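Uncharacterized protein (PDB 2Q30) is of unknown function but adopts the double-stranded beta-helix fold of the RmlC-like cupins and assembles as two subunits. Local coordinates at residues N58-V69 with G93-V104. Numbering follows the deposited sequence.
Sequences NIVVLEGEGEFV and GVRAVTDMKVLV
The guanidinium of Arg95 has Val69 CG2 over the centre of one face, 3.8 Å above its plane, and Glu67 OE1 at its edge. The carboxylate and guanidinium planes are turned 66° apart, and the salt bridge is long, its hydrogen bond from Arg95 NH1 to Glu67 OE1 weak at 3.5 Å; a water joins the same two atoms, weakly on the arginine side. Arg95 reaches this place because its chain leaves with CG anti to the backbone N (chi1 -167°) and then bends at chi3, while NH2 turns to a firmer partner, Asp73.

Phe68, Val94 and Ala96 point to the other face of this antiparallel pair. There the tip of Ile59, CD1, meets Val94 CG2 end on at 3.9 Å, bridging the two sheets, while its CG2 branch rests against Val102 CB and CG1 lies alongside Val104 CG2.

The principle illustrated is how two chain segments pass from one sheet to the other side by side, staying antiparallel on both sides of the step. A classic beta bulge places Leu62 and Glu63 opposite Lys101, whose O accepts from Leu62 N at 2.9 Å and from Glu63 N at 3.3 Å. Further on, Glu65 O likewise takes two donors, Val97 N and Thr98 N. Thr98 OG1 accepts from Glu65 N at 2.8 Å in a nearly straight bond (165°) and donates to Asp99 O, so the hydroxyl accepts across the contact and donates within its own turn.

Both segments thus step from one sheet of the cupin barrel to the other. Strand 58-63 lies between strands 100-107 and 82-87, and strand 66-69 between 92-96 and 75-78; Leu62 and Leu103 pack on Val60 of the second subunit, and Glu63 forms a salt bridge with Arg80 of the second subunit.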
# COMPACT_ATOMS: atom_id res chain seq x y z
N ASN A 58 7.16 1.51 -3.15
CA ASN A 58 5.87 1.96 -3.64
C ASN A 58 5.32 2.90 -2.57
O ASN A 58 5.55 2.67 -1.37
CB ASN A 58 4.94 0.82 -4.09
CG ASN A 58 4.29 0.06 -2.96
OD1 ASN A 58 3.42 0.56 -2.29
ND2 ASN A 58 4.65 -1.19 -2.82
N ILE A 59 4.67 3.97 -3.00
CA ILE A 59 4.06 4.94 -2.09
C ILE A 59 2.58 4.93 -2.40
O ILE A 59 2.20 5.28 -3.51
CB ILE A 59 4.61 6.35 -2.28
CG1 ILE A 59 6.13 6.37 -2.12
CG2 ILE A 59 3.90 7.31 -1.30
CD1 ILE A 59 6.78 7.75 -2.24
N VAL A 60 1.75 4.57 -1.42
CA VAL A 60 0.31 4.49 -1.59
C VAL A 60 -0.36 5.62 -0.82
O VAL A 60 -0.12 5.77 0.36
CB VAL A 60 -0.23 3.15 -1.06
CG1 VAL A 60 -1.75 3.04 -1.37
CG2 VAL A 60 0.54 2.01 -1.71
N VAL A 61 -1.21 6.41 -1.49
CA VAL A 61 -1.91 7.51 -0.82
C VAL A 61 -3.16 6.89 -0.17
O VAL A 61 -4.06 6.45 -0.86
CB VAL A 61 -2.32 8.66 -1.77
CG1 VAL A 61 -2.96 9.78 -0.98
CG2 VAL A 61 -1.10 9.18 -2.56
N LEU A 62 -3.17 6.88 1.16
CA LEU A 62 -4.26 6.32 1.95
C LEU A 62 -5.38 7.29 2.17
O LEU A 62 -6.53 6.90 2.26
CB LEU A 62 -3.76 5.93 3.32
CG LEU A 62 -2.57 4.99 3.40
CD1 LEU A 62 -2.17 4.87 4.87
CD2 LEU A 62 -2.92 3.64 2.79
N GLU A 63 -5.03 8.55 2.39
CA GLU A 63 -6.01 9.58 2.67
C GLU A 63 -5.46 10.90 2.24
O GLU A 63 -4.24 11.14 2.34
CB GLU A 63 -6.35 9.56 4.17
CG GLU A 63 -7.30 10.65 4.73
CD GLU A 63 -8.72 10.64 4.19
OE1 GLU A 63 -9.05 9.93 3.24
OE2 GLU A 63 -9.54 11.41 4.74
N GLY A 64 -6.36 11.75 1.73
CA GLY A 64 -6.00 13.08 1.27
C GLY A 64 -5.43 13.08 -0.12
O GLY A 64 -5.40 12.04 -0.80
N GLU A 65 -5.00 14.27 -0.54
CA GLU A 65 -4.44 14.50 -1.87
C GLU A 65 -3.12 15.21 -1.77
O GLU A 65 -2.92 16.07 -0.90
CB GLU A 65 -5.32 15.41 -2.74
CG GLU A 65 -6.51 14.77 -3.46
CD GLU A 65 -6.90 15.52 -4.77
OE1 GLU A 65 -6.77 16.78 -4.82
OE2 GLU A 65 -7.34 14.85 -5.75
N GLY A 66 -2.27 14.90 -2.73
CA GLY A 66 -0.96 15.50 -2.80
C GLY A 66 -0.33 15.33 -4.16
O GLY A 66 -1.03 15.22 -5.19
N GLU A 67 0.99 15.35 -4.15
CA GLU A 67 1.82 15.18 -5.33
C GLU A 67 3.00 14.30 -5.03
O GLU A 67 3.58 14.39 -3.93
CB GLU A 67 2.39 16.54 -5.74
CG GLU A 67 1.35 17.52 -6.09
CD GLU A 67 1.89 18.86 -6.48
OE1 GLU A 67 2.72 19.41 -5.74
OE2 GLU A 67 1.43 19.39 -7.49
N PHE A 68 3.35 13.43 -5.98
CA PHE A 68 4.60 12.68 -5.92
C PHE A 68 5.60 13.60 -6.56
O PHE A 68 5.40 14.03 -7.70
CB PHE A 68 4.54 11.39 -6.71
CG PHE A 68 3.53 10.45 -6.22
CD1 PHE A 68 3.61 9.96 -4.91
CD2 PHE A 68 2.51 10.00 -7.04
CE1 PHE A 68 2.67 9.06 -4.42
CE2 PHE A 68 1.58 9.08 -6.57
CZ PHE A 68 1.65 8.63 -5.26
N VAL A 69 6.69 13.89 -5.87
CA VAL A 69 7.69 14.84 -6.36
C VAL A 69 8.95 14.05 -6.79
O VAL A 69 9.27 13.00 -6.22
CB VAL A 69 8.00 15.90 -5.29
CG1 VAL A 69 8.89 17.03 -5.84
CG2 VAL A 69 6.71 16.49 -4.77
N GLY A 93 9.84 12.15 -3.55
CA GLY A 93 9.37 12.95 -2.44
C GLY A 93 7.89 13.03 -2.53
O GLY A 93 7.28 12.57 -3.54
N VAL A 94 7.29 13.58 -1.48
CA VAL A 94 5.82 13.70 -1.42
C VAL A 94 5.45 15.06 -0.87
O VAL A 94 6.06 15.47 0.09
CB VAL A 94 5.23 12.63 -0.49
CG1 VAL A 94 3.74 12.80 -0.38
CG2 VAL A 94 5.56 11.22 -1.00
N ARG A 95 4.48 15.73 -1.49
CA ARG A 95 3.98 17.03 -1.05
C ARG A 95 2.49 16.88 -0.79
O ARG A 95 1.78 16.35 -1.63
CB ARG A 95 4.24 18.05 -2.14
CG ARG A 95 4.06 19.48 -1.70
CD ARG A 95 4.49 20.39 -2.83
NE ARG A 95 5.93 20.32 -2.99
CZ ARG A 95 6.62 20.33 -4.14
NH1 ARG A 95 6.05 20.33 -5.34
NH2 ARG A 95 7.93 20.26 -4.06
N ALA A 96 2.03 17.31 0.37
CA ALA A 96 0.64 17.22 0.73
C ALA A 96 -0.08 18.51 0.32
O ALA A 96 0.34 19.60 0.72
CB ALA A 96 0.50 17.02 2.19
N VAL A 97 -1.15 18.38 -0.46
CA VAL A 97 -2.02 19.52 -0.81
C VAL A 97 -3.06 19.67 0.33
O VAL A 97 -3.31 20.77 0.80
CB VAL A 97 -2.68 19.37 -2.20
CG1 VAL A 97 -3.75 20.45 -2.41
CG2 VAL A 97 -1.59 19.43 -3.31
N THR A 98 -3.68 18.56 0.71
CA THR A 98 -4.61 18.50 1.84
C THR A 98 -3.87 17.74 2.93
O THR A 98 -2.74 17.24 2.72
CB THR A 98 -5.92 17.71 1.51
OG1 THR A 98 -5.62 16.32 1.27
CG2 THR A 98 -6.65 18.28 0.31
N ASP A 99 -4.50 17.60 4.10
CA ASP A 99 -3.94 16.70 5.16
C ASP A 99 -3.90 15.32 4.49
O ASP A 99 -4.86 14.92 3.82
CB ASP A 99 -4.79 16.65 6.41
CG ASP A 99 -4.81 17.95 7.18
OD1 ASP A 99 -4.04 18.88 6.89
OD2 ASP A 99 -5.58 18.00 8.14
N MSE A 100 -2.79 14.61 4.66
CA MSE A 100 -2.54 13.42 3.87
C MSE A 100 -1.75 12.38 4.62
O MSE A 100 -0.87 12.72 5.42
CB MSE A 100 -1.74 13.86 2.66
CG MSE A 100 -1.60 12.86 1.54
SE MSE A 100 -0.19 13.46 0.36
CE MSE A 100 1.26 12.69 1.20
N LYS A 101 -2.06 11.12 4.35
CA LYS A 101 -1.27 10.02 4.87
C LYS A 101 -0.94 9.07 3.72
O LYS A 101 -1.80 8.75 2.87
CB LYS A 101 -1.93 9.31 6.03
CG LYS A 101 -1.02 8.34 6.75
CD LYS A 101 -1.66 7.80 8.02
CE LYS A 101 -0.74 6.85 8.80
NZ LYS A 101 -1.35 6.50 10.14
N VAL A 102 0.32 8.65 3.70
CA VAL A 102 0.82 7.69 2.72
C VAL A 102 1.52 6.53 3.41
O VAL A 102 1.98 6.67 4.52
CB VAL A 102 1.77 8.34 1.66
CG1 VAL A 102 1.04 9.46 0.93
CG2 VAL A 102 3.07 8.81 2.29
N LEU A 103 1.58 5.40 2.71
CA LEU A 103 2.27 4.20 3.17
C LEU A 103 3.35 3.88 2.17
O LEU A 103 3.08 3.81 0.98
CB LEU A 103 1.30 3.02 3.26
CG LEU A 103 1.87 1.78 3.96
CD1 LEU A 103 2.29 2.08 5.42
CD2 LEU A 103 0.81 0.67 3.93
N VAL A 104 4.55 3.68 2.66
CA VAL A 104 5.69 3.37 1.82
C VAL A 104 6.14 1.97 2.15
O VAL A 104 6.34 1.68 3.30
CB VAL A 104 6.84 4.37 2.07
CG1 VAL A 104 8.07 4.04 1.16
CG2 VAL A 104 6.34 5.79 1.84
O HOH W 1 3.14 0.83 0.70
O HOH W 2 3.93 21.64 -6.96